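Local coordinates for Rho GTPase-activating protein 5 (Homo sapiens, PDB 5U4V) that probably stimulates GTP hydrolysis by Rho-type GTPases and contains a pseudoGTPase domain built on the G-domain fold, at residues Phe12-Asp17 with Cys71-Asn76; Pro108-Leu113 with Gln139-Asp144. All coordinates share one frame; numbering follows the deposited sequence.

Contact 1: residues Phe12-Asp17 with Cys71-Asn76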
loop_
_atom_site.group_PDB
_atom_site.type_symbol
_atom_site.label_atom_id
_atom_site.label_comp_id
_atom_site.label_asym_id
_atom_site.label_seq_id
_atom_site.Cartn_x
_atom_site.Cartn_y
_atom_site.Cartn_z
ATOM N N PHE A 12 0.378 5.520 -4.930
ATOM C CA PHE A 12 0.143 6.315 -3.749
ATOM C C PHE A 12 0.335 5.466 -2.486
ATOM O O PHE A 12 0.137 4.233 -2.495
ATOM C CB PHE A 12 -1.262 6.911 -3.782
ATOM C CG PHE A 12 -1.535 7.775 -4.995
ATOM C CD1 PHE A 12 -1.221 9.136 -4.979
ATOM C CD2 PHE A 12 -2.140 7.236 -6.139
ATOM C CE1 PHE A 12 -1.489 9.947 -6.086
ATOM C CE2 PHE A 12 -2.433 8.041 -7.243
ATOM C CZ PHE A 12 -2.109 9.403 -7.217
ATOM N N ILE A 13 0.756 6.132 -1.411
ATOM C CA ILE A 13 1.015 5.466 -0.149
ATOM C C ILE A 13 0.413 6.291 0.987
ATOM O O ILE A 13 0.871 7.428 1.256
ATOM C CB ILE A 13 2.530 5.245 0.132
ATOM C CG1 ILE A 13 3.160 4.286 -0.878
ATOM C CG2 ILE A 13 2.733 4.703 1.542
ATOM C CD1 ILE A 13 4.695 4.190 -0.790
ATOM N N LEU A 14 -0.583 5.697 1.661
ATOM C CA LEU A 14 -1.227 6.281 2.839
ATOM C C LEU A 14 -0.576 5.818 4.110
ATOM O O LEU A 14 -0.185 4.641 4.239
ATOM C CB LEU A 14 -2.663 5.878 2.892
ATOM C CG LEU A 14 -3.641 6.750 2.129
ATOM C CD1 LEU A 14 -4.863 5.906 1.817
ATOM C CD2 LEU A 14 -4.023 7.943 3.011
ATOM N N GLY A 15 -0.431 6.734 5.053
ATOM C CA GLY A 15 0.187 6.406 6.323
ATOM C C GLY A 15 -0.008 7.590 7.222
ATOM O O GLY A 15 -0.181 8.723 6.758
ATOM N N LYS A 16 -0.021 7.327 8.510
ATOM C CA LYS A 16 -0.087 8.375 9.497
ATOM C C LYS A 16 1.274 8.456 10.164
ATOM O O LYS A 16 1.990 7.458 10.244
ATOM C CB LYS A 16 -1.204 8.092 10.510
ATOM C CG LYS A 16 -1.705 9.360 11.189
ATOM C CD LYS A 16 -2.752 9.104 12.248
ATOM C CE LYS A 16 -3.281 10.432 12.771
ATOM N NZ LYS A 16 -4.238 10.262 13.916
ATOM N N ASP A 17 1.619 9.656 10.623
ATOM C CA ASP A 17 2.873 9.910 11.355
ATOM C C ASP A 17 4.101 9.452 10.558
ATOM O O ASP A 17 4.896 8.628 11.018
ATOM C CB ASP A 17 2.837 9.276 12.768
ATOM C CG ASP A 17 2.185 10.170 13.826
ATOM O OD1 ASP A 17 1.423 11.105 13.498
ATOM O OD2 ASP A 17 2.464 9.940 15.041
ATOM N N CYS A 71 -2.777 1.836 -4.614
ATOM C CA CYS A 71 -2.558 2.494 -3.342
ATOM C C CYS A 71 -2.116 1.586 -2.203
ATOM O O CYS A 71 -2.886 0.783 -1.705
ATOM C CB CYS A 71 -3.810 3.267 -2.965
ATOM S SG CYS A 71 -3.621 4.187 -1.432
ATOM N N PHE A 72 -0.863 1.744 -1.796
ATOM C CA PHE A 72 -0.365 1.169 -0.553
ATOM C C PHE A 72 -0.954 1.824 0.674
ATOM O O PHE A 72 -1.009 3.045 0.760
ATOM C CB PHE A 72 1.144 1.285 -0.470
ATOM C CG PHE A 72 1.873 0.203 -1.175
ATOM C CD1 PHE A 72 1.200 -0.926 -1.631
ATOM C CD2 PHE A 72 3.255 0.302 -1.360
ATOM C CE1 PHE A 72 1.894 -1.938 -2.293
ATOM C CE2 PHE A 72 3.955 -0.714 -2.030
ATOM C CZ PHE A 72 3.273 -1.836 -2.490
ATOM N N CYS A 73 -1.410 1.005 1.622
ATOM C CA CYS A 73 -1.885 1.533 2.891
ATOM C C CYS A 73 -1.168 0.852 4.036
ATOM O O CYS A 73 -1.288 -0.356 4.237
ATOM C CB CYS A 73 -3.407 1.375 3.016
ATOM S SG CYS A 73 -4.348 1.944 1.576
ATOM N N VAL A 74 -0.420 1.643 4.782
ATOM C CA VAL A 74 0.518 1.182 5.805
ATOM C C VAL A 74 0.002 1.690 7.152
ATOM O O VAL A 74 -0.480 2.803 7.274
ATOM C CB VAL A 74 1.956 1.749 5.570
ATOM C CG1 VAL A 74 3.015 1.083 6.436
ATOM C CG2 VAL A 74 2.324 1.664 4.130
ATOM N N PHE A 75 0.110 0.838 8.155
ATOM C CA PHE A 75 -0.287 1.136 9.521
ATOM C C PHE A 75 0.558 0.256 10.445
ATOM O O PHE A 75 1.023 -0.835 10.030
ATOM C CB PHE A 75 -1.790 0.861 9.721
ATOM C CG PHE A 75 -2.178 -0.573 9.525
ATOM C CD1 PHE A 75 -2.298 -1.111 8.242
ATOM C CD2 PHE A 75 -2.347 -1.435 10.642
ATOM C CE1 PHE A 75 -2.608 -2.450 8.090
ATOM C CE2 PHE A 75 -2.652 -2.759 10.454
ATOM C CZ PHE A 75 -2.802 -3.259 9.193
ATOM N N ASN A 76 0.775 0.739 11.671
ATOM C CA ASN A 76 1.546 0.015 12.663
ATOM C C ASN A 76 0.922 0.030 14.073
ATOM O O ASN A 76 1.575 -0.305 15.068
ATOM C CB ASN A 76 2.993 0.529 12.684
ATOM C CG ASN A 76 3.111 1.930 13.175
ATOM O OD1 ASN A 76 2.115 2.624 13.353
ATOM N ND2 ASN A 76 4.347 2.365 13.406
#

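Contact 2: residues Pro108-Leu113 with Gln139-Asp144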
loop_
_atom_site.group_PDB
_atom_site.type_symbol
_atom_site.label_atom_id
_atom_site.label_comp_id
_atom_site.label_asym_id
_atom_site.label_seq_id
_atom_site.Cartn_x
_atom_site.Cartn_y
_atom_site.Cartn_z
ATOM N N PRO A 108 -6.743 -0.443 -6.970
ATOM C CA PRO A 108 -5.806 -1.427 -6.424
ATOM C C PRO A 108 -5.224 -1.005 -5.086
ATOM O O PRO A 108 -4.159 -0.355 -5.014
ATOM C CB PRO A 108 -4.690 -1.486 -7.474
ATOM C CG PRO A 108 -5.291 -0.906 -8.710
ATOM C CD PRO A 108 -6.252 0.148 -8.223
ATOM N N PHE A 109 -5.915 -1.379 -4.029
ATOM C CA PHE A 109 -5.392 -1.154 -2.689
ATOM C C PHE A 109 -4.478 -2.342 -2.310
ATOM O O PHE A 109 -4.561 -3.382 -2.925
ATOM C CB PHE A 109 -6.540 -1.027 -1.666
ATOM C CG PHE A 109 -7.282 0.280 -1.686
ATOM C CD1 PHE A 109 -6.696 1.469 -1.187
ATOM C CD2 PHE A 109 -8.609 0.337 -2.124
ATOM C CE1 PHE A 109 -7.421 2.665 -1.156
ATOM C CE2 PHE A 109 -9.330 1.543 -2.101
ATOM C CZ PHE A 109 -8.742 2.705 -1.616
ATOM N N THR A 110 -3.599 -2.154 -1.330
ATOM C CA THR A 110 -2.921 -3.233 -0.615
ATOM C C THR A 110 -2.616 -2.698 0.767
ATOM O O THR A 110 -2.112 -1.550 0.911
ATOM C CB THR A 110 -1.609 -3.711 -1.310
ATOM O OG1 THR A 110 -1.939 -4.291 -2.571
ATOM C CG2 THR A 110 -0.837 -4.797 -0.439
ATOM N N LEU A 111 -2.956 -3.490 1.774
ATOM C CA LEU A 111 -2.765 -3.083 3.147
ATOM C C LEU A 111 -1.464 -3.632 3.660
ATOM O O LEU A 111 -1.257 -4.823 3.631
ATOM C CB LEU A 111 -3.938 -3.523 4.057
ATOM C CG LEU A 111 -5.308 -2.929 3.721
ATOM C CD1 LEU A 111 -6.385 -3.574 4.599
ATOM C CD2 LEU A 111 -5.349 -1.406 3.866
ATOM N N ILE A 112 -0.645 -2.750 4.234
ATOM C CA ILE A 112 0.607 -3.161 4.763
ATOM C C ILE A 112 0.712 -2.955 6.239
ATOM O O ILE A 112 0.728 -1.835 6.679
ATOM C CB ILE A 112 1.795 -2.499 4.051
ATOM C CG1 ILE A 112 1.828 -2.954 2.583
ATOM C CG2 ILE A 112 3.100 -2.881 4.722
ATOM C CD1 ILE A 112 2.665 -2.040 1.722
ATOM N N LEU A 113 0.847 -4.046 7.001
ATOM C CA LEU A 113 1.158 -3.907 8.384
ATOM C C LEU A 113 2.668 -3.958 8.602
ATOM O O LEU A 113 3.308 -4.987 8.373
ATOM C CB LEU A 113 0.427 -4.963 9.205
ATOM C CG LEU A 113 0.810 -5.127 10.675
ATOM C CD1 LEU A 113 0.557 -3.876 11.514
ATOM C CD2 LEU A 113 0.035 -6.309 11.248
ATOM N N GLN A 139 -11.419 -6.295 -0.523
ATOM C CA GLN A 139 -10.922 -7.385 -1.385
ATOM C C GLN A 139 -9.522 -7.067 -1.928
ATOM O O GLN A 139 -9.271 -7.102 -3.126
ATOM C CB GLN A 139 -11.898 -7.719 -2.528
ATOM C CG GLN A 139 -13.294 -8.150 -2.093
ATOM C CD GLN A 139 -13.464 -9.635 -1.757
ATOM O OE1 GLN A 139 -12.521 -10.404 -1.735
ATOM N NE2 GLN A 139 -14.699 -10.027 -1.450
ATOM N N CYS A 140 -8.640 -6.680 -1.008
ATOM C CA CYS A 140 -7.296 -6.301 -1.348
ATOM C C CYS A 140 -6.324 -7.182 -0.577
ATOM O O CYS A 140 -6.662 -7.659 0.512
ATOM C CB CYS A 140 -7.036 -4.835 -1.031
ATOM S SG CYS A 140 -7.078 -4.406 0.722
ATOM N N PRO A 141 -5.134 -7.411 -1.142
ATOM C CA PRO A 141 -4.138 -8.171 -0.398
ATOM C C PRO A 141 -3.765 -7.479 0.908
ATOM O O PRO A 141 -3.716 -6.256 0.989
ATOM C CB PRO A 141 -2.926 -8.207 -1.324
ATOM C CG PRO A 141 -3.516 -8.047 -2.696
ATOM C CD PRO A 141 -4.663 -7.072 -2.496
ATOM N N PHE A 142 -3.557 -8.290 1.936
ATOM C CA PHE A 142 -3.013 -7.802 3.178
ATOM C C PHE A 142 -1.652 -8.440 3.434
ATOM O O PHE A 142 -1.553 -9.653 3.559
ATOM C CB PHE A 142 -3.987 -8.085 4.319
ATOM C CG PHE A 142 -3.447 -7.742 5.653
ATOM C CD1 PHE A 142 -3.032 -6.467 5.927
ATOM C CD2 PHE A 142 -3.339 -8.710 6.645
ATOM C CE1 PHE A 142 -2.580 -6.112 7.187
ATOM C CE2 PHE A 142 -2.868 -8.379 7.922
ATOM C CZ PHE A 142 -2.468 -7.075 8.188
ATOM N N VAL A 143 -0.627 -7.593 3.534
ATOM C CA VAL A 143 0.764 -8.010 3.772
ATOM C C VAL A 143 1.360 -7.508 5.080
ATOM O O VAL A 143 1.211 -6.346 5.425
ATOM C CB VAL A 143 1.683 -7.603 2.577
ATOM C CG1 VAL A 143 3.086 -8.169 2.767
ATOM C CG2 VAL A 143 1.138 -8.108 1.228
ATOM N N ASP A 144 2.054 -8.376 5.808
ATOM C CA ASP A 144 2.847 -7.960 6.976
ATOM C C ASP A 144 4.311 -7.733 6.611
ATOM O O ASP A 144 4.961 -8.636 6.074
ATOM C CB ASP A 144 2.808 -9.023 8.082
ATOM C CG ASP A 144 1.411 -9.432 8.468
ATOM O OD1 ASP A 144 0.467 -8.626 8.377
ATOM O OD2 ASP A 144 1.255 -10.584 8.882
#

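Contact 1: residues Phe12-Asp17 with Cys71-Asn76
I13 holds CG1 anti to its carbonyl carbon (chi1 -65°) and F72 places CG in the same sense (chi1 -84°); with I13 and F72 paired in register on one face, these torsions let the two side chains run alongside each other. I13 CG1 reaches F72 CB at 3.6 Å and also meets the near ring atom CD2. The other branch of I13, CG2, touches V74 CG2 at 4.0 Å. On the opposite face of the sheet, L14 CD1 sits against two sulfurs, 3.9 Å from C71 SG and 4.0 Å from C73 SG.

The backbones are parallel, F12 opposite C71 and L14 opposite C73. F72 N donates to F12 O at 2.8 Å, a bent bond (132° at the hydrogen); L14 N to F72 O (2.8 Å) and V74 N to L14 O (3.1 Å) are straighter.

I13 packs on A20 of helix 19-28 and V74 on L19 and L23, whereas L14 meets F87 of helix 78-96. Strands 8-14 and 69-75 are inner neighbours in the sheet, and 8-14 corresponds to the strand that in canonical GTPases leads into the P-loop. Between them, peptide groups supply the hydrogen bonds and side chains meet through carbon and sulfur, as suits a buried, apolar interior.

Contact 2: residues Pro108-Leu113 with Gln139-Asp144
A beta-alpha-beta unit of the G-domain fold closes here: strand 109-114, helix 124-138 and strand 142-145, with both strands parallel and adjacent at one margin of the sheet. Three backbone hydrogen bonds make the ladder: L111 N donates to P141 O (3.0 Å), V143 N to L111 O (2.8 Å) and L113 N to V143 O (2.8 Å).

F142 has CG anti to its backbone N (chi1 174°), and the ring lies along the partner strand from L111 to L113, CD1 meeting L111 CB at 3.6 Å and CZ meeting L113 CB at 3.7 Å. C140, whose N closes the Schellman motif that ends helix 124-138, sets SG 3.8 Å from L111 CG.

The side chains of T110 and P141 cross at about a right angle. T110 CG2 lies 3.5 Å from P141 O, while OG1 faces the proline CD and donates to F109 O at 2.8 Å. An alanine at T110 would probably leave F109 O without its hydroxyl donor and open a gap beside the P141 ring.

D144 OD1 touches L113 CD2, and OD2 forms a salt bridge with R128 of helix 124-138. That helix packs on L111 and F142; on the other face T110 and I112 meet V166 and A162 of helix 156-173, and strand 69-75 flanks strand 109-114.

From the N terminus, strand 8-14 is followed by helix 19-28 and strands 36-38 and 41-50 before contact 1 brings strand 69-75 alongside strand 8-14, closing a loop of 53 residues. The chain then passes through helix 78-96 and enters strand 109-114. Contact 2 closes a shorter loop of 25 residues, most of it helix 124-138. The two loops follow in series, neither nested nor crossed. They are joined laterally because strands 69-75 and 109-114 are neighbours: C73 O probably accepts a hydrogen bond from I112 N, and the F75 ring packs on F142. Together the contacts tie four consecutive strands of the sheet, 8-14, 69-75, 109-114 and 142-145.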